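Long-range contacts in peroxisomal membrane protein LPX1 (Saccharomyces cerevisiae, PDB 2Y6U), which hydrolyses ester bonds in peroxisomes, with acyl esterase, lipase and phospholipase A activity, as a member of the alpha/beta hydrolase family: residues 96-105 against 254-265; 112-122 against 146-157. All coordinates share one frame; numbering follows the deposited sequence.

Contact 1 (96-105 against 254-265); sequences NHGDSAVRNR and RTKMEQAQNLLC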
loop_
_atom_site.group_PDB
_atom_site.type_symbol
_atom_site.label_atom_id
_atom_site.label_comp_id
_atom_site.label_asym_id
_atom_site.label_seq_id
_atom_site.Cartn_x
_atom_site.Cartn_y
_atom_site.Cartn_z
ATOM N N ASN A 96 2.295 -18.515 3.179
ATOM C CA ASN A 96 1.879 -19.821 3.586
ATOM C C ASN A 96 1.944 -20.926 2.531
ATOM O O ASN A 96 1.263 -21.922 2.640
ATOM C CB ASN A 96 0.462 -19.684 4.222
ATOM C CG ASN A 96 -0.572 -19.258 3.237
ATOM O OD1 ASN A 96 -0.235 -18.735 2.190
ATOM N ND2 ASN A 96 -1.847 -19.552 3.538
ATOM N N HIS A 97 2.740 -20.682 1.497
ATOM C CA HIS A 97 2.973 -21.596 0.382
ATOM C C HIS A 97 4.487 -21.889 0.161
ATOM O O HIS A 97 5.312 -21.037 0.430
ATOM C CB HIS A 97 2.387 -21.037 -0.926
ATOM C CG HIS A 97 0.880 -21.004 -0.953
ATOM N ND1 HIS A 97 0.148 -20.073 -0.221
ATOM C CD2 HIS A 97 -0.019 -21.704 -1.695
ATOM C CE1 HIS A 97 -1.146 -20.317 -0.417
ATOM N NE2 HIS A 97 -1.273 -21.230 -1.365
ATOM N N GLY A 98 4.809 -23.041 -0.409
ATOM C CA GLY A 98 6.150 -23.253 -0.999
ATOM C C GLY A 98 7.241 -23.016 0.022
ATOM O O GLY A 98 7.144 -23.450 1.170
ATOM N N ASP A 99 8.302 -22.341 -0.419
ATOM C CA ASP A 99 9.515 -22.181 0.393
ATOM C C ASP A 99 9.239 -21.159 1.449
ATOM O O ASP A 99 9.898 -21.186 2.518
ATOM C CB ASP A 99 10.710 -21.815 -0.489
ATOM C CG ASP A 99 11.199 -22.998 -1.337
ATOM O OD1 ASP A 99 11.132 -24.167 -0.900
ATOM O OD2 ASP A 99 11.675 -22.743 -2.457
ATOM N N SER A 100 8.253 -20.275 1.213
ATOM C CA SER A 100 7.935 -19.298 2.219
ATOM C C SER A 100 7.298 -19.976 3.417
ATOM O O SER A 100 7.693 -19.715 4.550
ATOM C CB SER A 100 6.972 -18.257 1.684
ATOM O OG SER A 100 7.640 -17.467 0.684
ATOM N N ALA A 101 6.446 -20.976 3.140
ATOM C CA ALA A 101 5.826 -21.748 4.216
ATOM C C ALA A 101 6.840 -22.463 5.056
ATOM O O ALA A 101 6.716 -22.552 6.266
ATOM C CB ALA A 101 4.774 -22.796 3.665
ATOM N N VAL A 102 7.849 -23.040 4.400
ATOM C CA VAL A 102 8.913 -23.702 5.116
ATOM C C VAL A 102 9.617 -22.686 6.044
ATOM O O VAL A 102 9.856 -22.998 7.215
ATOM C CB VAL A 102 9.888 -24.427 4.112
ATOM C CG1 VAL A 102 11.156 -25.053 4.812
ATOM C CG2 VAL A 102 9.080 -25.540 3.260
ATOM N N ARG A 103 9.966 -21.519 5.529
ATOM C CA ARG A 103 10.661 -20.510 6.386
ATOM C C ARG A 103 9.795 -20.114 7.600
ATOM O O ARG A 103 10.337 -19.858 8.657
ATOM C CB ARG A 103 10.904 -19.191 5.676
ATOM C CG ARG A 103 12.076 -19.047 4.722
ATOM C CD ARG A 103 13.412 -19.032 5.297
ATOM N NE ARG A 103 13.893 -17.820 5.961
ATOM C CZ ARG A 103 15.209 -17.556 6.112
ATOM N NH1 ARG A 103 16.091 -18.338 5.543
ATOM N NH2 ARG A 103 15.662 -16.485 6.751
ATOM N N ASN A 104 8.471 -20.050 7.359
ATOM C CA ASN A 104 7.482 -19.560 8.293
ATOM C C ASN A 104 6.872 -20.693 9.176
ATOM O O ASN A 104 5.970 -20.429 9.997
ATOM C CB ASN A 104 6.381 -18.849 7.543
ATOM C CG ASN A 104 6.862 -17.545 6.951
ATOM O OD1 ASN A 104 7.668 -16.887 7.582
ATOM N ND2 ASN A 104 6.338 -17.158 5.810
ATOM N N ARG A 105 7.474 -21.878 9.138
ATOM C CA ARG A 105 6.992 -22.967 9.990
ATOM C C ARG A 105 6.860 -22.553 11.428
ATOM O O ARG A 105 7.809 -22.085 12.064
ATOM C CB ARG A 105 7.869 -24.243 9.859
ATOM C CG ARG A 105 7.750 -24.819 8.431
ATOM C CD ARG A 105 6.511 -25.756 8.195
ATOM N NE ARG A 105 6.769 -26.950 7.335
ATOM C CZ ARG A 105 6.283 -27.140 6.085
ATOM N NH1 ARG A 105 5.533 -26.201 5.467
ATOM N NH2 ARG A 105 6.576 -28.284 5.435
ATOM N N ARG A 254 6.356 -35.197 3.779
ATOM C CA ARG A 254 5.441 -34.091 4.126
ATOM C C ARG A 254 5.601 -33.123 2.961
ATOM O O ARG A 254 6.707 -33.052 2.396
ATOM C CB ARG A 254 5.897 -33.454 5.449
ATOM C CG ARG A 254 5.103 -32.237 5.949
ATOM C CD ARG A 254 5.464 -31.823 7.434
ATOM N NE ARG A 254 4.822 -30.540 7.814
ATOM C CZ ARG A 254 4.853 -29.989 9.038
ATOM N NH1 ARG A 254 5.505 -30.584 10.045
ATOM N NH2 ARG A 254 4.233 -28.826 9.262
ATOM N N THR A 255 4.538 -32.414 2.575
ATOM C CA THR A 255 4.665 -31.401 1.530
ATOM C C THR A 255 4.981 -30.013 2.145
ATOM O O THR A 255 4.672 -29.737 3.299
ATOM C CB THR A 255 3.343 -31.311 0.674
ATOM O OG1 THR A 255 2.224 -31.127 1.550
ATOM C CG2 THR A 255 3.107 -32.638 -0.125
ATOM N N LYS A 256 5.578 -29.137 1.341
ATOM C CA LYS A 256 5.794 -27.785 1.759
ATOM C C LYS A 256 4.428 -27.135 2.036
ATOM O O LYS A 256 4.259 -26.409 3.036
ATOM C CB LYS A 256 6.591 -26.998 0.675
ATOM C CG LYS A 256 7.983 -27.589 0.476
ATOM C CD LYS A 256 8.807 -26.740 -0.420
ATOM C CE LYS A 256 10.251 -27.302 -0.497
ATOM N NZ LYS A 256 10.828 -26.637 -1.770
ATOM N N MET A 257 3.496 -27.317 1.106
ATOM C CA MET A 257 2.117 -26.904 1.319
ATOM C C MET A 257 1.434 -27.668 2.467
ATOM O O MET A 257 1.226 -28.910 2.378
ATOM C CB MET A 257 1.305 -27.083 0.069
ATOM C CG MET A 257 -0.053 -26.373 0.091
ATOM S SD MET A 257 0.248 -24.534 -0.025
ATOM C CE MET A 257 -1.010 -23.899 1.143
ATOM N N GLU A 258 1.134 -26.961 3.541
ATOM C CA GLU A 258 0.446 -27.524 4.715
ATOM C C GLU A 258 -1.056 -27.641 4.393
ATOM O O GLU A 258 -1.669 -26.696 3.888
ATOM C CB GLU A 258 0.660 -26.619 5.959
ATOM C CG GLU A 258 2.101 -26.538 6.550
ATOM C CD GLU A 258 2.378 -25.208 7.196
ATOM O OE1 GLU A 258 2.650 -24.182 6.474
ATOM O OE2 GLU A 258 2.222 -25.141 8.412
ATOM N N GLN A 259 -1.678 -28.788 4.709
ATOM C CA GLN A 259 -3.083 -28.954 4.410
ATOM C C GLN A 259 -3.929 -27.869 5.083
ATOM O O GLN A 259 -4.825 -27.351 4.475
ATOM C CB GLN A 259 -3.614 -30.307 4.891
ATOM C CG GLN A 259 -5.095 -30.508 4.552
ATOM C CD GLN A 259 -5.553 -31.965 4.707
ATOM O OE1 GLN A 259 -5.310 -32.575 5.709
ATOM N NE2 GLN A 259 -6.180 -32.508 3.682
ATOM N N ALA A 260 -3.700 -27.587 6.363
ATOM C CA ALA A 260 -4.485 -26.527 7.043
ATOM C C ALA A 260 -4.400 -25.199 6.337
ATOM O O ALA A 260 -5.412 -24.483 6.181
ATOM C CB ALA A 260 -4.047 -26.407 8.514
ATOM N N GLN A 261 -3.192 -24.847 5.859
ATOM C CA GLN A 261 -2.973 -23.537 5.150
ATOM C C GLN A 261 -3.665 -23.518 3.791
ATOM O O GLN A 261 -4.253 -22.501 3.407
ATOM C CB GLN A 261 -1.487 -23.210 5.056
ATOM C CG GLN A 261 -0.880 -22.901 6.418
ATOM C CD GLN A 261 -1.471 -21.667 7.048
ATOM O OE1 GLN A 261 -1.933 -20.803 6.355
ATOM N NE2 GLN A 261 -1.438 -21.583 8.359
ATOM N N ASN A 262 -3.721 -24.692 3.173
ATOM C CA ASN A 262 -4.344 -24.860 1.878
ATOM C C ASN A 262 -5.853 -24.557 2.090
ATOM O O ASN A 262 -6.427 -23.662 1.431
ATOM C CB ASN A 262 -4.068 -26.292 1.360
ATOM C CG ASN A 262 -4.179 -26.424 -0.118
ATOM O OD1 ASN A 262 -4.954 -25.710 -0.744
ATOM N ND2 ASN A 262 -3.423 -27.423 -0.709
ATOM N N LEU A 263 -6.449 -25.225 3.070
ATOM C CA LEU A 263 -7.859 -25.079 3.397
ATOM C C LEU A 263 -8.206 -23.637 3.778
ATOM O O LEU A 263 -9.243 -23.129 3.356
ATOM C CB LEU A 263 -8.271 -26.025 4.503
ATOM C CG LEU A 263 -8.326 -27.505 4.047
ATOM C CD1 LEU A 263 -8.555 -28.431 5.244
ATOM C CD2 LEU A 263 -9.434 -27.755 2.974
ATOM N N LEU A 264 -7.351 -22.995 4.588
ATOM C CA LEU A 264 -7.544 -21.606 4.962
ATOM C C LEU A 264 -7.586 -20.614 3.800
ATOM O O LEU A 264 -8.089 -19.482 3.970
ATOM C CB LEU A 264 -6.422 -21.169 5.939
ATOM C CG LEU A 264 -6.441 -21.749 7.325
ATOM C CD1 LEU A 264 -5.160 -21.524 8.132
ATOM C CD2 LEU A 264 -7.698 -21.266 8.098
ATOM N N CYS A 265 -7.065 -20.994 2.634
ATOM C CA CYS A 265 -7.166 -20.167 1.467
ATOM C C CYS A 265 -8.596 -20.031 0.991
ATOM O O CYS A 265 -8.836 -19.160 0.209
ATOM C CB CYS A 265 -6.368 -20.747 0.313
ATOM S SG CYS A 265 -4.586 -20.623 0.641
HETATM O O HOH W 1 1.872 -24.254 3.933
HETATM O O HOH W 2 4.464 -22.998 7.875
#
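Arg105 reaches across to the backbone of 254-265 and grips two successive carbonyls with one guanidinium group. NH1 donates to Lys256 O at 2.8 Å, within the guanidinium plane and nearly straight, whereas NH2 meets Thr255 O from above that carbonyl's plane, a longer and more bent bond. Arginine suits the place because NH1 and NH2 diverge from one flat group toward both acceptors. Arg254, poorly ordered, lays its own guanidinium over a face of this one, the planes 9° apart. Lys256 runs past Val102 CG2 so that NZ meets Asp99 OD1 of helix 98-103 on its syn side at 2.6 Å; Lys65 holds the other oxygen of Asp99.

Deeper in, Asn96 ND2 donates to Gln261 OE1 at 3.1 Å, in the carbonyl plane on a lone pair, with the two amide planes 72° apart. Met257, bent at chi2 (71°), sets CE over a face of the His97 ring, 3.8 Å from the centroid, while Cys265 SG lies at the edge. His97 NE2 is hydrogen-bonded to Gly62 N, which helps fix the ring. A water accepts from Glu258 N and lies 2.7 Å from Asn96 O. The segment after strand 84-92 is thus fastened to the end of strand 253-255 and to helix 259-264: one short salt bridge and arginine-to-carbonyl bonds hold the more exposed end, amide and sulfur contacts the buried one.

Contact 2 (112-122 against 146-157); sequences FNWIDGARDVL and MGGFQALACDVL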
loop_
_atom_site.group_PDB
_atom_site.type_symbol
_atom_site.label_atom_id
_atom_site.label_comp_id
_atom_site.label_asym_id
_atom_site.label_seq_id
_atom_site.Cartn_x
_atom_site.Cartn_y
_atom_site.Cartn_z
ATOM N N PHE A 112 -5.281 -15.853 6.670
ATOM C CA PHE A 112 -4.508 -15.451 5.532
ATOM C C PHE A 112 -5.343 -14.527 4.619
ATOM O O PHE A 112 -6.341 -14.943 3.978
ATOM C CB PHE A 112 -3.999 -16.673 4.770
ATOM C CG PHE A 112 -3.283 -16.330 3.537
ATOM C CD1 PHE A 112 -2.146 -15.547 3.574
ATOM C CD2 PHE A 112 -3.789 -16.694 2.320
ATOM C CE1 PHE A 112 -1.516 -15.167 2.402
ATOM C CE2 PHE A 112 -3.093 -16.407 1.166
ATOM C CZ PHE A 112 -2.040 -15.649 1.171
ATOM N N ASN A 113 -4.984 -13.239 4.644
ATOM C CA ASN A 113 -5.772 -12.200 4.008
ATOM C C ASN A 113 -5.047 -11.947 2.655
ATOM O O ASN A 113 -3.849 -11.567 2.601
ATOM C CB ASN A 113 -5.771 -10.949 4.924
ATOM C CG ASN A 113 -6.451 -9.762 4.290
ATOM O OD1 ASN A 113 -6.020 -9.349 3.177
ATOM N ND2 ASN A 113 -7.412 -9.146 4.977
ATOM N N TRP A 114 -5.729 -12.127 1.539
ATOM C CA TRP A 114 -5.020 -12.130 0.251
ATOM C C TRP A 114 -4.493 -10.728 -0.057
ATOM O O TRP A 114 -3.541 -10.616 -0.858
ATOM C CB TRP A 114 -5.941 -12.579 -0.876
ATOM C CG TRP A 114 -6.387 -13.984 -0.828
ATOM C CD1 TRP A 114 -6.076 -14.932 0.129
ATOM C CD2 TRP A 114 -7.153 -14.629 -1.793
ATOM N NE1 TRP A 114 -6.724 -16.106 -0.146
ATOM C CE2 TRP A 114 -7.314 -15.995 -1.365
ATOM C CE3 TRP A 114 -7.765 -14.223 -2.983
ATOM C CZ2 TRP A 114 -8.059 -16.900 -2.080
ATOM C CZ3 TRP A 114 -8.410 -15.126 -3.738
ATOM C CH2 TRP A 114 -8.640 -16.478 -3.248
ATOM N N ILE A 115 -5.102 -9.685 0.541
ATOM C CA ILE A 115 -4.636 -8.303 0.365
ATOM C C ILE A 115 -3.262 -8.103 1.056
ATOM O O ILE A 115 -2.373 -7.436 0.522
ATOM C CB ILE A 115 -5.623 -7.273 0.743
ATOM C CG1 ILE A 115 -6.961 -7.436 -0.038
ATOM C CG2 ILE A 115 -5.016 -5.819 0.454
ATOM C CD1 ILE A 115 -8.089 -6.577 0.440
ATOM N N ASP A 116 -3.097 -8.669 2.234
ATOM C CA ASP A 116 -1.749 -8.746 2.900
ATOM C C ASP A 116 -0.754 -9.413 1.923
ATOM O O ASP A 116 0.380 -8.945 1.759
ATOM C CB ASP A 116 -1.778 -9.560 4.168
ATOM C CG ASP A 116 -2.575 -8.927 5.291
ATOM O OD1 ASP A 116 -3.150 -7.816 5.173
ATOM O OD2 ASP A 116 -2.720 -9.642 6.365
ATOM N N GLY A 117 -1.156 -10.505 1.297
ATOM C CA GLY A 117 -0.318 -11.165 0.321
ATOM C C GLY A 117 0.030 -10.236 -0.896
ATOM O O GLY A 117 1.130 -10.272 -1.402
ATOM N N ALA A 118 -0.927 -9.406 -1.356
ATOM C CA ALA A 118 -0.621 -8.387 -2.343
ATOM C C ALA A 118 0.345 -7.350 -1.855
ATOM O O ALA A 118 1.300 -6.953 -2.607
ATOM C CB ALA A 118 -1.914 -7.724 -2.940
ATOM N N ARG A 119 0.209 -6.916 -0.615
ATOM C CA ARG A 119 1.248 -6.094 -0.034
ATOM C C ARG A 119 2.680 -6.759 -0.058
ATOM O O ARG A 119 3.703 -6.040 -0.217
ATOM C CB ARG A 119 0.888 -5.558 1.391
ATOM C CG ARG A 119 -0.261 -4.542 1.423
ATOM C CD ARG A 119 -0.547 -3.707 2.708
ATOM N NE ARG A 119 -1.495 -4.561 3.383
ATOM C CZ ARG A 119 -2.796 -4.483 3.356
ATOM N NH1 ARG A 119 -3.439 -3.578 2.786
ATOM N NH2 ARG A 119 -3.453 -5.457 3.862
ATOM N N ASP A 120 2.733 -8.049 0.151
ATOM C CA ASP A 120 4.011 -8.788 0.080
ATOM C C ASP A 120 4.618 -8.725 -1.337
ATOM O O ASP A 120 5.817 -8.475 -1.516
ATOM C CB ASP A 120 3.755 -10.245 0.457
ATOM C CG ASP A 120 3.373 -10.394 1.956
ATOM O OD1 ASP A 120 3.698 -9.487 2.758
ATOM O OD2 ASP A 120 2.705 -11.406 2.270
ATOM N N VAL A 121 3.732 -8.887 -2.333
ATOM C CA VAL A 121 4.104 -8.841 -3.710
ATOM C C VAL A 121 4.676 -7.487 -3.982
ATOM O O VAL A 121 5.721 -7.346 -4.665
ATOM C CB VAL A 121 2.967 -9.162 -4.633
ATOM C CG1 VAL A 121 3.406 -8.900 -6.144
ATOM C CG2 VAL A 121 2.530 -10.711 -4.491
ATOM N N LEU A 122 4.000 -6.432 -3.550
ATOM C CA LEU A 122 4.482 -5.088 -3.804
ATOM C C LEU A 122 5.843 -4.840 -3.138
ATOM O O LEU A 122 6.704 -4.168 -3.708
ATOM C CB LEU A 122 3.487 -4.042 -3.353
ATOM C CG LEU A 122 2.190 -4.019 -4.238
ATOM C CD1 LEU A 122 1.184 -3.016 -3.530
ATOM C CD2 LEU A 122 2.502 -3.580 -5.661
ATOM N N MET A 146 -6.101 -17.195 -6.710
ATOM C CA MET A 146 -5.670 -16.185 -5.740
ATOM C C MET A 146 -4.710 -15.119 -6.291
ATOM O O MET A 146 -4.855 -13.915 -5.969
ATOM C CB MET A 146 -4.991 -16.934 -4.577
ATOM C CG MET A 146 -4.452 -16.153 -3.530
ATOM S SD MET A 146 -3.482 -17.216 -2.328
ATOM C CE MET A 146 -2.191 -17.757 -3.155
ATOM N N GLY A 147 -3.757 -15.544 -7.124
ATOM C CA GLY A 147 -2.758 -14.677 -7.700
ATOM C C GLY A 147 -3.359 -13.636 -8.626
ATOM O O GLY A 147 -2.859 -12.531 -8.751
ATOM N N GLY A 148 -4.468 -13.988 -9.243
ATOM C CA GLY A 148 -5.215 -13.062 -10.100
ATOM C C GLY A 148 -5.879 -12.015 -9.256
ATOM O O GLY A 148 -5.853 -10.818 -9.613
ATOM N N PHE A 149 -6.575 -12.463 -8.216
ATOM C CA PHE A 149 -7.089 -11.472 -7.219
ATOM C C PHE A 149 -5.929 -10.518 -6.836
ATOM O O PHE A 149 -6.117 -9.275 -6.738
ATOM C CB PHE A 149 -7.638 -12.214 -6.009
ATOM C CG PHE A 149 -8.195 -11.349 -4.919
ATOM C CD1 PHE A 149 -7.318 -10.637 -4.059
ATOM C CD2 PHE A 149 -9.569 -11.249 -4.715
ATOM C CE1 PHE A 149 -7.849 -9.859 -3.021
ATOM C CE2 PHE A 149 -10.099 -10.493 -3.688
ATOM C CZ PHE A 149 -9.242 -9.779 -2.828
ATOM N N GLN A 150 -4.786 -11.096 -6.459
ATOM C CA GLN A 150 -3.654 -10.307 -5.954
ATOM C C GLN A 150 -3.039 -9.368 -6.956
ATOM O O GLN A 150 -2.687 -8.281 -6.590
ATOM C CB GLN A 150 -2.619 -11.206 -5.302
ATOM C CG GLN A 150 -3.188 -11.891 -4.061
ATOM C CD GLN A 150 -2.218 -12.874 -3.461
ATOM O OE1 GLN A 150 -1.591 -13.650 -4.185
ATOM N NE2 GLN A 150 -2.132 -12.897 -2.152
ATOM N N ALA A 151 -3.065 -9.752 -8.228
ATOM C CA ALA A 151 -2.633 -8.852 -9.314
ATOM C C ALA A 151 -3.468 -7.575 -9.319
ATOM O O ALA A 151 -2.948 -6.494 -9.432
ATOM C CB ALA A 151 -2.693 -9.559 -10.688
ATOM N N LEU A 152 -4.792 -7.742 -9.314
ATOM C CA LEU A 152 -5.710 -6.615 -9.198
ATOM C C LEU A 152 -5.482 -5.756 -7.948
ATOM O O LEU A 152 -5.387 -4.528 -8.026
ATOM C CB LEU A 152 -7.172 -7.113 -9.225
ATOM C CG LEU A 152 -7.674 -7.688 -10.515
ATOM C CD1 LEU A 152 -9.008 -8.519 -10.326
ATOM C CD2 LEU A 152 -7.868 -6.524 -11.556
ATOM N N ALA A 153 -5.300 -6.422 -6.803
ATOM C CA ALA A 153 -5.086 -5.700 -5.569
ATOM C C ALA A 153 -3.773 -4.938 -5.562
ATOM O O ALA A 153 -3.715 -3.844 -5.029
ATOM C CB ALA A 153 -5.173 -6.651 -4.329
ATOM N N CYS A 154 -2.748 -5.511 -6.198
ATOM C CA CYS A 154 -1.502 -4.780 -6.392
ATOM C C CYS A 154 -1.719 -3.470 -7.069
ATOM O O CYS A 154 -1.192 -2.434 -6.609
ATOM C CB CYS A 154 -0.492 -5.573 -7.248
ATOM S SG CYS A 154 0.302 -6.931 -6.253
ATOM N N ASP A 155 -2.463 -3.469 -8.131
ATOM C CA ASP A 155 -2.696 -2.197 -8.862
ATOM C C ASP A 155 -3.498 -1.228 -8.048
ATOM O O ASP A 155 -3.221 0.003 -8.063
ATOM C CB ASP A 155 -3.337 -2.444 -10.217
ATOM C CG ASP A 155 -3.331 -1.175 -11.098
ATOM O OD1 ASP A 155 -2.207 -0.846 -11.553
ATOM O OD2 ASP A 155 -4.384 -0.485 -11.192
ATOM N N VAL A 156 -4.484 -1.726 -7.257
ATOM C CA VAL A 156 -5.261 -0.884 -6.419
ATOM C C VAL A 156 -4.400 -0.150 -5.401
ATOM O O VAL A 156 -4.550 1.062 -5.156
ATOM C CB VAL A 156 -6.429 -1.671 -5.722
ATOM C CG1 VAL A 156 -7.077 -0.767 -4.634
ATOM C CG2 VAL A 156 -7.521 -2.147 -6.832
ATOM N N LEU A 157 -3.504 -0.899 -4.773
ATOM C CA LEU A 157 -2.728 -0.368 -3.700
ATOM C C LEU A 157 -1.502 0.459 -4.203
ATOM O O LEU A 157 -0.944 1.205 -3.440
ATOM C CB LEU A 157 -2.151 -1.519 -2.847
ATOM C CG LEU A 157 -3.285 -2.279 -2.091
ATOM C CD1 LEU A 157 -2.642 -3.506 -1.371
ATOM C CD2 LEU A 157 -4.020 -1.308 -1.100
#
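Trp114 meets Met146 of helix 146-157 with a ring face and Phe149 with a ring edge. Met146 CG sits over the centre of the six-membered ring, a CH-pi contact 3.6 Å from the centroid, and SD continues over the five-membered ring. With CG anti to the backbone N (chi1 178°) and the next torsion also extended, the methionine runs across the indole face, and SD then reaches the edge of Phe112 at CE2, 3.6 Å away: one sulfur makes Met-aromatic contacts with two rings. Phe149 instead receives the indole's edge on its face, a T-shaped pair with planes at 87° and Trp114 CE3 3.5 Å from Phe149 CG. An alanine at Trp114 is likely to open a gap beside Met146 and Phe149, leaving the methionine without its aromatic floor and the phenyl ring freer to turn.

Gln150, extended beyond CG, sends NE2 to Trp114 O at 3.0 Å, on a lone pair in the carbonyl plane; the same oxygen also accepts the helical bond from Ala118 N. Gly117 suits this spot because a CB there would collide with that amide. Small residues let the axes of segments 114-122 and 146-157 come within 8.7 Å at a crossing angle of -67°, with Ala118 CB against Ala153 CB at 3.7 Å. Farther along, Cys154 SG lies against Val121 CG1, while Leu157 rests CD1 against both Ile115 CG2 and Arg119 CG and takes Leu122 CD1 at its CB. Helix 114-125 thus packs against helix 146-157, which follows strand 137-144 after a turn whose GxSxG sequence, including Gly147, is consistent with the nucleophile elbow of alpha/beta hydrolases.

From the N terminus, the chain leaves strand 84-92 and enters 96-105, the first half of contact 1, then 112-122, which holds the start of helix 114-125. Strand 137-144 of the central sheet brings it to 146-157, where contact 2 closes a short loop. Contact 1 closes much later, after the chain has run through strand 164-168 and helices 194-202, 211-220 and 229-239, so contact 2 is nested inside its loop. Contact 2 joins two helices of the hydrolase core; contact 1 ties the segment with helix 98-103 to strand 253-255 and helix 259-264. Their centres lie 18 Å apart, yet they touch where Asn96 packs on Phe112, His97 on Met146 and Cys265 on Trp114.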